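Local coordinates for like-Sm ribonucleoprotein core (Methanococcus vannielii, PDB 5MKN), which probably binds RNA and assembles from seven copies that hold uridine-5'-monophosphate and calcium, at residues A[45-50]-A[58-63]; A[19-24]-A[65-70]; A[6-11]-A[36-41]. All blocks are in the same frame, centred on the assembly; numbering follows the deposited sequence.

In the fold
Following the chain from the N terminus, interaction 3 is the first to close: residues 6-11 meet 36-41 over a 24-residue loop and join the start of the helix to the turn after strand 28-36. Interaction 2 opens inside that loop, at 19-24, and closes beyond it at 65-70, so the two contacts cross; V67 CG1 touches M40 CE between them. Interaction 1, the 45-50/58-63 hairpin, follows interaction 3 in series and is nested within interaction 2, which it meets where V62 packs on L23 and V67. Its residue R63 also approaches N41 of interaction 3. All three contacts reach the same uridine-5'-monophosphate of chain B.

Interaction 1: A[45-50]-A[58-63]; sequences ENAKIE and PMLVVR. With U5P (uridine-5'-monophosphate), chain B; U5P (uridine-5'-monophosphate), chain C.
N46 and P58 make the one direct backbone bond between the segments: N46 N donates to P58 O over 3.0 Å, nearly straight at 169°. The same oxygen is approached by the CA-H group of E45, with E45 CA 3.4 Å from P58 O, so two successive residues at the corner converge on a single acceptor. Beside this grip E45 faces M59 as an antiparallel non-hydrogen-bonded pair, CA to CA 5.1 Å, at the corner where both chains bend.

The packed part lies one step further on. A47 CB sits 3.9 Å from L60 CD2 and equally far from L60 CB, so the methyl group rests against the root of the leucine and one of its branches. Both residues are buried, and Y69 of a second subunit covers L60 as well. The other end is open: N46 and P58 are exposed, and E45, extended beyond CG, carries its carboxylate away to a salt bridge with R32. After A47 and L60 the two chains part.

At the far end of 58-63, R63 has CG anti to its own nitrogen (chi1 177°) and a bend at chi3, which brings the guanidinium under the uracil of chain B; the base's N3 lies 3.6 Å above the centre of its plane. R63 NH1 is also held by D65, while NH2 donates to H39 O of the second subunit.

Residues 60-62 pair antiparallel with a strand of that subunit, carrying the sheet across the interface. A bent hairpin whose second strand joins the neighbouring protomer and is followed by a uridine-binding arginine is characteristic of the Sm fold.

Interaction 2: A[19-24]-A[65-70]; sequences VTVYLK and DNVLYV. With U5P (uridine-5'-monophosphate), chain B.
In the Sm fold the strongly bent antiparallel sheet curls into a small open barrel, and here its first strand, 18-23, meets the last, 67-71, with V21 opposite V70 and L23 opposite V67 as antiparallel non-hydrogen-bonded pairs. The backbone bonds are Y22 N to Y69 O, L68 N to Y22 O (2.9 Å, 171°) and K24 N to N66 O (3.1 Å). That last oxygen also receives the CA-H group of L23, while L23 CD2 and K24 CG flank it.

On the buried face the valines interlock by their methyl groups: V21 CG2 lies 3.5 Å from V70 CG2, and V21 CG1 3.7 Å from V67 CG2, these two side chains crossing at about a right angle. Across the sheet, Y69 and Y22 form an offset edge-to-face pair, with centroids 4.9 Å apart and planes at 67°. The CE1 edge of Y69 points at the face of Y22, placed there because chi1 of 41° sets CG of Y69 between its backbone nitrogen and carbonyl carbon.

K24 runs extended past the 3-10 segment at 65-66 to a salt bridge with D65 of a third subunit. D65 of this chain pairs with R63 through OD2 and receives K24 of a second subunit at OD1. D65 N makes a weak bond, 3.3 Å long and bent, to O2 of the chain B uracil.

Interaction 3: A[6-11]-A[36-41]; sequences RPLDAL and YDLHMN. With U5P (uridine-5'-monophosphate), chain B; U5P (uridine-5'-monophosphate), chain D.
The turn between strands 28-36 and 42-44 is a uridine-binding loop of the Sm fold, and it packs against the start of the N-terminal helix through L8 and L11 on one side and Y36, L38 and M40 on the other. Each segment contains a type I turn, R6 to D9 and D37 to M40.

L11 covers the tyrosine: its CB stands 3.9 Å from the centroid of the Y36 ring and 8° off the normal, a CH-pi contact over the centre of the face, while its CD1 touches Y36 CB. L8 divides its branches. CD1 meets L38 CD2 at 3.9 Å and CD2 lies against M40 CG at 3.7 Å; CB touches the ring at Y36 CE2. A chi1 of 76° tucks the Y36 ring back over its own backbone, beneath L11. Were Y36 an alanine, L11 would probably lose the surface under its CB and a gap would be likely to open between helix and loop.

Beyond the apolar patch the loop turns polar. The carboxylate of D37 takes N41 ND2 on the syn lone pair of OD2 (2.8 Å, 164°), in the amide plane, and receives two weak bonds from the backbone of H39 and N41. N41 ND2 also donates to O4 of the chain B uracil at 3.0 Å, and its OD1 accepts from G64. The H39 ring lies over the same base, its plane 3.8 Å from C5.

D37 is thus a second-shell residue that orients the amide of N41 and may polarise it. An N-H aimed at O4 suits uracil; a cytosine would present an amino group at that place.

Interaction 1: A[45-50]-A[58-63]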
loop_
_atom_site.group_PDB
_atom_site.type_symbol
_atom_site.label_atom_id
_atom_site.label_comp_id
_atom_site.label_asym_id
_atom_site.label_seq_id
_atom_site.Cartn_x
_atom_site.Cartn_y
_atom_site.Cartn_z
ATOM N N GLU A 45 5.052 -25.965 7.978
ATOM C CA GLU A 45 4.589 -27.345 8.033
ATOM C C GLU A 45 3.735 -27.551 9.272
ATOM O O GLU A 45 4.099 -27.113 10.365
ATOM C CB GLU A 45 5.773 -28.311 8.077
ATOM C CG GLU A 45 6.046 -29.076 6.798
ATOM C CD GLU A 45 7.125 -30.134 6.997
ATOM O OE1 GLU A 45 8.007 -30.266 6.114
ATOM O OE2 GLU A 45 7.087 -30.833 8.040
ATOM N N ASN A 46 2.600 -28.228 9.095
ATOM C CA ASN A 46 1.734 -28.606 10.217
ATOM C C ASN A 46 1.229 -27.373 10.969
ATOM O O ASN A 46 1.189 -27.342 12.199
ATOM C CB ASN A 46 2.452 -29.570 11.168
ATOM C CG ASN A 46 3.095 -30.742 10.439
ATOM O OD1 ASN A 46 2.406 -31.554 9.814
ATOM N ND2 ASN A 46 4.422 -30.832 10.515
ATOM N N ALA A 47 0.828 -26.356 10.216
ATOM C CA ALA A 47 0.472 -25.074 10.803
ATOM C C ALA A 47 -0.853 -25.153 11.558
ATOM O O ALA A 47 -1.760 -25.907 11.196
ATOM C CB ALA A 47 0.394 -24.001 9.717
ATOM N N LYS A 48 -0.960 -24.338 12.606
ATOM C CA LYS A 48 -2.135 -24.314 13.467
ATOM C C LYS A 48 -2.443 -22.876 13.847
ATOM O O LYS A 48 -1.547 -22.144 14.278
ATOM C CB LYS A 48 -1.907 -25.163 14.724
ATOM C CG LYS A 48 -3.143 -25.417 15.566
ATOM C CD LYS A 48 -2.783 -26.164 16.843
ATOM C CE LYS A 48 -2.044 -27.468 16.534
ATOM N NZ LYS A 48 -2.946 -28.496 15.946
ATOM N N ILE A 49 -3.694 -22.471 13.675
ATOM C CA ILE A 49 -4.142 -21.160 14.127
ATOM C C ILE A 49 -4.712 -21.295 15.531
ATOM O O ILE A 49 -5.654 -22.066 15.757
ATOM C CB ILE A 49 -5.192 -20.561 13.175
ATOM C CG1 ILE A 49 -4.832 -20.809 11.712
ATOM C CG2 ILE A 49 -5.339 -19.068 13.429
ATOM C CD1 ILE A 49 -6.045 -21.010 10.841
ATOM N N GLU A 50 -4.164 -20.521 16.472
ATOM C CA GLU A 50 -4.682 -20.487 17.834
ATOM C C GLU A 50 -6.127 -19.997 17.905
ATOM O O GLU A 50 -6.683 -19.915 19.005
ATOM C CB GLU A 50 -3.771 -19.612 18.701
ATOM C CG GLU A 50 -3.807 -19.909 20.198
ATOM C CD GLU A 50 -4.121 -21.364 20.513
ATOM O OE1 GLU A 50 -5.141 -21.622 21.188
ATOM O OE2 GLU A 50 -3.343 -22.251 20.097
ATOM N N PRO A 58 -1.371 -29.128 6.792
ATOM C CA PRO A 58 -0.065 -29.748 6.513
ATOM C C PRO A 58 0.897 -28.795 5.833
ATOM O O PRO A 58 2.094 -28.791 6.149
ATOM C CB PRO A 58 -0.427 -30.942 5.620
ATOM C CG PRO A 58 -1.877 -31.184 5.873
ATOM C CD PRO A 58 -2.476 -29.848 6.145
ATOM N N MET A 59 0.406 -27.969 4.911
ATOM C CA MET A 59 1.250 -26.986 4.248
ATOM C C MET A 59 0.480 -25.683 4.094
ATOM O O MET A 59 -0.610 -25.663 3.513
ATOM C CB MET A 59 1.743 -27.496 2.890
ATOM C CG MET A 59 2.955 -26.742 2.374
ATOM S SD MET A 59 3.964 -26.174 3.740
ATOM C CE MET A 59 5.615 -26.207 3.027
ATOM N N LEU A 60 1.060 -24.605 4.621
ATOM C CA LEU A 60 0.493 -23.264 4.583
ATOM C C LEU A 60 1.551 -22.308 4.062
ATOM O O LEU A 60 2.701 -22.341 4.517
ATOM C CB LEU A 60 0.037 -22.819 5.971
ATOM C CG LEU A 60 -1.183 -21.913 6.022
ATOM C CD1 LEU A 60 -2.402 -22.666 5.539
ATOM C CD2 LEU A 60 -1.393 -21.399 7.437
ATOM N N VAL A 61 1.173 -21.464 3.108
ATOM C CA VAL A 61 2.065 -20.435 2.590
ATOM C C VAL A 61 1.454 -19.080 2.915
ATOM O O VAL A 61 0.363 -18.754 2.432
ATOM C CB VAL A 61 2.304 -20.582 1.080
ATOM C CG1 VAL A 61 2.971 -19.308 0.526
ATOM C CG2 VAL A 61 3.157 -21.803 0.816
ATOM N N VAL A 62 2.158 -18.294 3.720
ATOM C CA VAL A 62 1.659 -17.014 4.208
ATOM C C VAL A 62 2.269 -15.889 3.383
ATOM O O VAL A 62 3.499 -15.794 3.267
ATOM C CB VAL A 62 1.991 -16.824 5.694
ATOM C CG1 VAL A 62 1.719 -15.376 6.114
ATOM C CG2 VAL A 62 1.217 -17.823 6.538
ATOM N N ARG A 63 1.409 -15.024 2.830
ATOM C CA ARG A 63 1.880 -13.823 2.150
ATOM C C ARG A 63 2.477 -12.854 3.168
ATOM O O ARG A 63 1.796 -12.426 4.110
ATOM C CB ARG A 63 0.746 -13.160 1.366
ATOM C CG ARG A 63 1.168 -11.855 0.699
ATOM C CD ARG A 63 0.034 -11.161 -0.063
ATOM N NE ARG A 63 0.424 -10.910 -1.448
ATOM C CZ ARG A 63 1.055 -9.821 -1.874
ATOM N NH1 ARG A 63 1.360 -8.849 -1.032
ATOM N NH2 ARG A 63 1.378 -9.704 -3.147
HETATM N N1 U5P B . 4.812 -8.576 -1.724
HETATM C C2 U5P B . 4.528 -9.554 -0.759
HETATM N N3 U5P B . 4.504 -10.853 -1.221
HETATM C C4 U5P B . 4.719 -11.271 -2.516
HETATM C C5 U5P B . 5.000 -10.218 -3.439
HETATM C C6 U5P B . 5.029 -8.947 -3.026
HETATM O O2 U5P B . 4.314 -9.331 0.424
HETATM O O4 U5P B . 4.667 -12.465 -2.790
HETATM C "C1'" U5P B . 4.868 -7.142 -1.387
HETATM C "C2'" U5P B . 5.882 -6.790 -0.303
HETATM O "O2'" U5P B . 5.345 -6.984 0.986
HETATM C "C3'" U5P B . 6.201 -5.341 -0.642
HETATM C "C4'" U5P B . 6.174 -5.347 -2.163
HETATM O "O3'" U5P B . 5.163 -4.494 -0.150
HETATM O "O4'" U5P B . 5.286 -6.436 -2.543
HETATM C "C5'" U5P B . 7.522 -5.552 -2.809
HETATM O "O5'" U5P B . 8.576 -5.442 -1.859
HETATM N N1 U5P C . 0.794 -6.813 -7.394
HETATM C C2 U5P C . -0.186 -7.797 -7.239
HETATM N N3 U5P C . -0.705 -8.283 -8.422
HETATM C C4 U5P C . -0.349 -7.886 -9.697
HETATM C C5 U5P C . 0.659 -6.873 -9.771
HETATM C C6 U5P C . 1.191 -6.391 -8.644
HETATM O O2 U5P C . -0.558 -8.212 -6.149
HETATM O O4 U5P C . -0.898 -8.402 -10.665
HETATM C "C1'" U5P C . 1.441 -6.262 -6.192
HETATM C "C2'" U5P C . 2.446 -7.237 -5.572
HETATM O "O2'" U5P C . 1.829 -8.184 -4.724
HETATM C "C3'" U5P C . 3.422 -6.283 -4.892
HETATM C "C4'" U5P C . 3.473 -5.116 -5.874
HETATM O "O3'" U5P C . 2.884 -5.839 -3.646
HETATM O "O4'" U5P C . 2.198 -5.128 -6.583
HETATM C "C5'" U5P C . 4.606 -5.196 -6.867
HETATM O "O5'" U5P C . 5.329 -6.414 -6.723
#

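Interaction 2: A[19-24]-A[65-70]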
loop_
_atom_site.group_PDB
_atom_site.type_symbol
_atom_site.label_atom_id
_atom_site.label_comp_id
_atom_site.label_asym_id
_atom_site.label_seq_id
_atom_site.Cartn_x
_atom_site.Cartn_y
_atom_site.Cartn_z
ATOM N N VAL A 19 7.930 -21.942 14.903
ATOM C CA VAL A 19 7.911 -20.498 15.057
ATOM C C VAL A 19 6.457 -20.072 15.128
ATOM O O VAL A 19 5.548 -20.831 14.791
ATOM C CB VAL A 19 8.619 -19.770 13.898
ATOM C CG1 VAL A 19 10.075 -20.121 13.863
ATOM C CG2 VAL A 19 7.961 -20.131 12.589
ATOM N N THR A 20 6.237 -18.835 15.558
ATOM C CA THR A 20 4.894 -18.281 15.589
ATOM C C THR A 20 4.852 -17.022 14.739
ATOM O O THR A 20 5.681 -16.118 14.904
ATOM C CB THR A 20 4.436 -17.989 17.016
ATOM O OG1 THR A 20 4.825 -19.073 17.865
ATOM C CG2 THR A 20 2.933 -17.869 17.049
ATOM N N VAL A 21 3.894 -16.979 13.826
ATOM C CA VAL A 21 3.707 -15.854 12.928
ATOM C C VAL A 21 2.422 -15.170 13.350
ATOM O O VAL A 21 1.326 -15.700 13.127
ATOM C CB VAL A 21 3.637 -16.286 11.456
ATOM C CG1 VAL A 21 3.383 -15.077 10.579
ATOM C CG2 VAL A 21 4.915 -17.020 11.028
ATOM N N TYR A 22 2.547 -13.997 13.957
ATOM C CA TYR A 22 1.374 -13.183 14.219
ATOM C C TYR A 22 1.044 -12.360 12.980
ATOM O O TYR A 22 1.937 -11.896 12.268
ATOM C CB TYR A 22 1.603 -12.264 15.417
ATOM C CG TYR A 22 1.978 -12.952 16.714
ATOM C CD1 TYR A 22 3.234 -13.523 16.886
ATOM C CD2 TYR A 22 1.101 -12.969 17.793
ATOM C CE1 TYR A 22 3.589 -14.124 18.073
ATOM C CE2 TYR A 22 1.450 -13.563 18.982
ATOM C CZ TYR A 22 2.691 -14.141 19.122
ATOM O OH TYR A 22 3.029 -14.727 20.321
ATOM N N LEU A 23 -0.245 -12.190 12.723
ATOM C CA LEU A 23 -0.721 -11.473 11.553
ATOM C C LEU A 23 -1.496 -10.232 11.974
ATOM O O LEU A 23 -1.965 -10.119 13.110
ATOM C CB LEU A 23 -1.603 -12.370 10.678
ATOM C CG LEU A 23 -0.953 -13.684 10.251
ATOM C CD1 LEU A 23 -1.916 -14.479 9.423
ATOM C CD2 LEU A 23 0.317 -13.431 9.489
ATOM N N LYS A 24 -1.637 -9.301 11.028
ATOM C CA LYS A 24 -2.255 -8.017 11.335
ATOM C C LYS A 24 -3.704 -8.159 11.795
ATOM O O LYS A 24 -4.204 -7.281 12.503
ATOM C CB LYS A 24 -2.167 -7.095 10.117
ATOM C CG LYS A 24 -0.762 -6.881 9.599
ATOM C CD LYS A 24 -0.736 -5.928 8.413
ATOM C CE LYS A 24 0.703 -5.717 7.942
ATOM N NZ LYS A 24 0.862 -4.544 7.023
ATOM N N ASP A 65 3.128 -9.786 3.475
ATOM C CA ASP A 65 2.539 -8.509 3.860
ATOM C C ASP A 65 1.454 -8.658 4.918
ATOM O O ASP A 65 0.903 -7.642 5.357
ATOM C CB ASP A 65 2.011 -7.753 2.620
ATOM C CG ASP A 65 0.702 -8.319 2.049
ATOM O OD1 ASP A 65 0.180 -9.346 2.528
ATOM O OD2 ASP A 65 0.175 -7.698 1.097
ATOM N N ASN A 66 1.129 -9.880 5.337
ATOM C CA ASN A 66 0.231 -10.077 6.467
ATOM C C ASN A 66 0.971 -10.171 7.788
ATOM O O ASN A 66 0.329 -10.111 8.837
ATOM C CB ASN A 66 -0.609 -11.345 6.287
ATOM C CG ASN A 66 -1.407 -11.329 5.017
ATOM O OD1 ASN A 66 -2.460 -10.696 4.945
ATOM N ND2 ASN A 66 -0.908 -12.023 3.996
ATOM N N VAL A 67 2.291 -10.295 7.756
ATOM C CA VAL A 67 3.064 -10.586 8.951
ATOM C C VAL A 67 3.207 -9.330 9.798
ATOM O O VAL A 67 3.549 -8.249 9.297
ATOM C CB VAL A 67 4.440 -11.157 8.582
ATOM C CG1 VAL A 67 5.343 -11.135 9.789
ATOM C CG2 VAL A 67 4.290 -12.558 8.047
ATOM N N LEU A 68 2.952 -9.478 11.094
ATOM C CA LEU A 68 3.224 -8.434 12.066
ATOM C C LEU A 68 4.606 -8.624 12.681
ATOM O O LEU A 68 5.482 -7.770 12.531
ATOM C CB LEU A 68 2.117 -8.439 13.124
ATOM C CG LEU A 68 1.980 -7.152 13.926
ATOM C CD1 LEU A 68 0.530 -6.796 14.025
ATOM C CD2 LEU A 68 2.489 -7.372 15.272
ATOM N N TYR A 69 4.827 -9.748 13.355
ATOM C CA TYR A 69 6.169 -10.177 13.726
ATOM C C TYR A 69 6.163 -11.695 13.817
ATOM O O TYR A 69 5.106 -12.333 13.857
ATOM C CB TYR A 69 6.655 -9.526 15.043
ATOM C CG TYR A 69 5.619 -9.428 16.144
ATOM C CD1 TYR A 69 4.988 -10.560 16.632
ATOM C CD2 TYR A 69 5.280 -8.198 16.713
ATOM C CE1 TYR A 69 4.037 -10.469 17.642
ATOM C CE2 TYR A 69 4.329 -8.109 17.734
ATOM C CZ TYR A 69 3.705 -9.249 18.180
ATOM O OH TYR A 69 2.760 -9.166 19.184
ATOM N N VAL A 70 7.363 -12.267 13.846
ATOM C CA VAL A 70 7.562 -13.706 13.945
ATOM C C VAL A 70 8.471 -13.985 15.132
ATOM O O VAL A 70 9.548 -13.385 15.242
ATOM C CB VAL A 70 8.178 -14.278 12.657
ATOM C CG1 VAL A 70 8.781 -15.652 12.922
ATOM C CG2 VAL A 70 7.135 -14.326 11.562
HETATM N N1 U5P B . 4.812 -8.576 -1.724
HETATM C C2 U5P B . 4.528 -9.554 -0.759
HETATM N N3 U5P B . 4.504 -10.853 -1.221
HETATM C C4 U5P B . 4.719 -11.271 -2.516
HETATM C C5 U5P B . 5.000 -10.218 -3.439
HETATM C C6 U5P B . 5.029 -8.947 -3.026
HETATM O O2 U5P B . 4.314 -9.331 0.424
HETATM O O4 U5P B . 4.667 -12.465 -2.790
HETATM C "C1'" U5P B . 4.868 -7.142 -1.387
HETATM C "C2'" U5P B . 5.882 -6.790 -0.303
HETATM O "O2'" U5P B . 5.345 -6.984 0.986
HETATM C "C3'" U5P B . 6.201 -5.341 -0.642
HETATM C "C4'" U5P B . 6.174 -5.347 -2.163
HETATM O "O3'" U5P B . 5.163 -4.494 -0.150
HETATM O "O4'" U5P B . 5.286 -6.436 -2.543
HETATM C "C5'" U5P B . 7.522 -5.552 -2.809
HETATM O "O5'" U5P B . 8.576 -5.442 -1.859
#

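Interaction 3: A[6-11]-A[36-41]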
loop_
_atom_site.group_PDB
_atom_site.type_symbol
_atom_site.label_atom_id
_atom_site.label_comp_id
_atom_site.label_asym_id
_atom_site.label_seq_id
_atom_site.Cartn_x
_atom_site.Cartn_y
_atom_site.Cartn_z
ATOM N N ARG A 6 20.780 -7.683 8.294
ATOM C CA ARG A 6 19.896 -8.659 7.669
ATOM C C ARG A 6 19.043 -9.324 8.739
ATOM O O ARG A 6 19.230 -10.500 9.071
ATOM C CB ARG A 6 20.712 -9.664 6.858
ATOM C CG ARG A 6 21.872 -9.029 6.118
ATOM C CD ARG A 6 22.267 -9.839 4.934
ATOM N NE ARG A 6 23.666 -9.700 4.534
ATOM C CZ ARG A 6 24.634 -10.433 5.064
ATOM N NH1 ARG A 6 24.316 -11.317 5.991
ATOM N NH2 ARG A 6 25.892 -10.303 4.678
ATOM N N PRO A 7 18.076 -8.587 9.293
ATOM C CA PRO A 7 17.189 -9.170 10.310
ATOM C C PRO A 7 16.468 -10.408 9.837
ATOM O O PRO A 7 15.908 -11.139 10.665
ATOM C CB PRO A 7 16.196 -8.034 10.600
ATOM C CG PRO A 7 16.223 -7.187 9.364
ATOM C CD PRO A 7 17.649 -7.234 8.899
ATOM N N LEU A 8 16.439 -10.657 8.533
ATOM C CA LEU A 8 15.797 -11.853 8.021
ATOM C C LEU A 8 16.655 -13.106 8.187
ATOM O O LEU A 8 16.178 -14.209 7.896
ATOM C CB LEU A 8 15.416 -11.632 6.556
ATOM C CG LEU A 8 14.335 -10.561 6.402
ATOM C CD1 LEU A 8 13.836 -10.459 4.960
ATOM C CD2 LEU A 8 13.185 -10.860 7.369
ATOM N N ASP A 9 17.891 -12.974 8.670
ATOM C CA ASP A 9 18.715 -14.148 8.915
ATOM C C ASP A 9 18.313 -14.889 10.181
ATOM O O ASP A 9 18.471 -16.112 10.250
ATOM C CB ASP A 9 20.177 -13.739 8.983
ATOM C CG ASP A 9 20.677 -13.240 7.661
ATOM O OD1 ASP A 9 19.910 -13.354 6.683
ATOM O OD2 ASP A 9 21.809 -12.722 7.591
ATOM N N ALA A 10 17.801 -14.180 11.191
ATOM C CA ALA A 10 17.187 -14.867 12.320
ATOM C C ALA A 10 16.085 -15.810 11.865
ATOM O O ALA A 10 15.809 -16.796 12.553
ATOM C CB ALA A 10 16.627 -13.862 13.329
ATOM N N LEU A 11 15.452 -15.524 10.720
ATOM C CA LEU A 11 14.495 -16.458 10.134
ATOM C C LEU A 11 15.193 -17.680 9.539
ATOM O O LEU A 11 14.646 -18.790 9.592
ATOM C CB LEU A 11 13.656 -15.755 9.061
ATOM C CG LEU A 11 12.340 -15.104 9.493
ATOM C CD1 LEU A 11 11.442 -14.805 8.297
ATOM C CD2 LEU A 11 11.620 -15.989 10.485
ATOM N N TYR A 36 11.402 -19.112 3.708
ATOM C CA TYR A 36 11.068 -17.693 3.718
ATOM C C TYR A 36 11.754 -16.980 2.548
ATOM O O TYR A 36 12.758 -17.452 2.013
ATOM C CB TYR A 36 11.472 -17.044 5.051
ATOM C CG TYR A 36 12.960 -16.786 5.181
ATOM C CD1 TYR A 36 13.827 -17.778 5.641
ATOM C CD2 TYR A 36 13.501 -15.547 4.833
ATOM C CE1 TYR A 36 15.188 -17.540 5.759
ATOM C CE2 TYR A 36 14.869 -15.298 4.935
ATOM C CZ TYR A 36 15.704 -16.296 5.399
ATOM O OH TYR A 36 17.048 -16.037 5.499
ATOM N N ASP A 37 11.210 -15.819 2.156
ATOM C CA ASP A 37 11.835 -14.963 1.143
ATOM C C ASP A 37 11.938 -13.526 1.659
ATOM O O ASP A 37 11.458 -13.186 2.748
ATOM C CB ASP A 37 11.082 -15.002 -0.200
ATOM C CG ASP A 37 9.594 -14.664 -0.070
ATOM O OD1 ASP A 37 9.188 -13.987 0.898
ATOM O OD2 ASP A 37 8.816 -15.068 -0.958
ATOM N N LEU A 38 12.563 -12.667 0.850
ATOM C CA LEU A 38 12.807 -11.286 1.248
ATOM C C LEU A 38 11.534 -10.456 1.361
ATOM O O LEU A 38 11.595 -9.351 1.905
ATOM C CB LEU A 38 13.778 -10.622 0.267
ATOM C CG LEU A 38 15.178 -11.240 0.233
ATOM C CD1 LEU A 38 16.136 -10.406 -0.607
ATOM C CD2 LEU A 38 15.718 -11.433 1.658
ATOM N N HIS A 39 10.397 -10.938 0.848
ATOM C CA HIS A 39 9.112 -10.320 1.148
ATOM C C HIS A 39 8.591 -10.716 2.519
ATOM O O HIS A 39 7.577 -10.164 2.965
ATOM C CB HIS A 39 8.043 -10.709 0.112
ATOM C CG HIS A 39 8.471 -10.554 -1.315
ATOM N ND1 HIS A 39 8.396 -9.357 -1.993
ATOM C CD2 HIS A 39 8.951 -11.458 -2.203
ATOM C CE1 HIS A 39 8.826 -9.526 -3.230
ATOM N NE2 HIS A 39 9.164 -10.793 -3.385
ATOM N N MET A 40 9.254 -11.675 3.174
ATOM C CA MET A 40 8.813 -12.322 4.406
ATOM C C MET A 40 7.629 -13.250 4.193
ATOM O O MET A 40 6.882 -13.516 5.134
ATOM C CB MET A 40 8.487 -11.307 5.508
ATOM C CG MET A 40 9.705 -10.612 6.079
ATOM S SD MET A 40 9.257 -9.672 7.537
ATOM C CE MET A 40 8.496 -10.958 8.523
ATOM N N ASN A 41 7.428 -13.738 2.970
ATOM C CA ASN A 41 6.591 -14.920 2.763
ATOM C C ASN A 41 7.195 -16.110 3.500
ATOM O O ASN A 41 8.416 -16.301 3.507
ATOM C CB ASN A 41 6.476 -15.270 1.273
ATOM C CG ASN A 41 5.746 -14.223 0.463
ATOM O OD1 ASN A 41 4.671 -13.757 0.848
ATOM N ND2 ASN A 41 6.313 -13.871 -0.694
HETATM N N1 U5P B . 4.812 -8.576 -1.724
HETATM C C2 U5P B . 4.528 -9.554 -0.759
HETATM N N3 U5P B . 4.504 -10.853 -1.221
HETATM C C4 U5P B . 4.719 -11.271 -2.516
HETATM C C5 U5P B . 5.000 -10.218 -3.439
HETATM C C6 U5P B . 5.029 -8.947 -3.026
HETATM O O2 U5P B . 4.314 -9.331 0.424
HETATM O O4 U5P B . 4.667 -12.465 -2.790
HETATM C "C1'" U5P B . 4.868 -7.142 -1.387
HETATM C "C2'" U5P B . 5.882 -6.790 -0.303
HETATM O "O2'" U5P B . 5.345 -6.984 0.986
HETATM C "C3'" U5P B . 6.201 -5.341 -0.642
HETATM C "C4'" U5P B . 6.174 -5.347 -2.163
HETATM O "O3'" U5P B . 5.163 -4.494 -0.150
HETATM O "O4'" U5P B . 5.286 -6.436 -2.543
HETATM C "C5'" U5P B . 7.522 -5.552 -2.809
HETATM O "O5'" U5P B . 8.576 -5.442 -1.859
HETATM N N1 U5P D . 8.396 -4.473 2.938
HETATM C C2 U5P D . 8.339 -4.857 4.271
HETATM N N3 U5P D . 9.089 -5.960 4.582
HETATM C C4 U5P D . 9.869 -6.699 3.720
HETATM C C5 U5P D . 9.878 -6.240 2.364
HETATM C C6 U5P D . 9.158 -5.164 2.023
HETATM O O2 U5P D . 7.683 -4.271 5.118
HETATM O O4 U5P D . 10.488 -7.667 4.158
HETATM C "C1'" U5P D . 7.635 -3.281 2.548
HETATM C "C2'" U5P D . 8.319 -1.983 2.964
HETATM O "O2'" U5P D . 8.084 -1.674 4.321
HETATM C "C3'" U5P D . 7.728 -0.998 1.966
HETATM C "C4'" U5P D . 7.628 -1.837 0.695
HETATM O "O3'" U5P D . 6.421 -0.612 2.387
HETATM O "O4'" U5P D . 7.553 -3.227 1.135
HETATM C "C5'" U5P D . 8.784 -1.664 -0.263
HETATM O "O5'" U5P D . 9.789 -0.812 0.281
#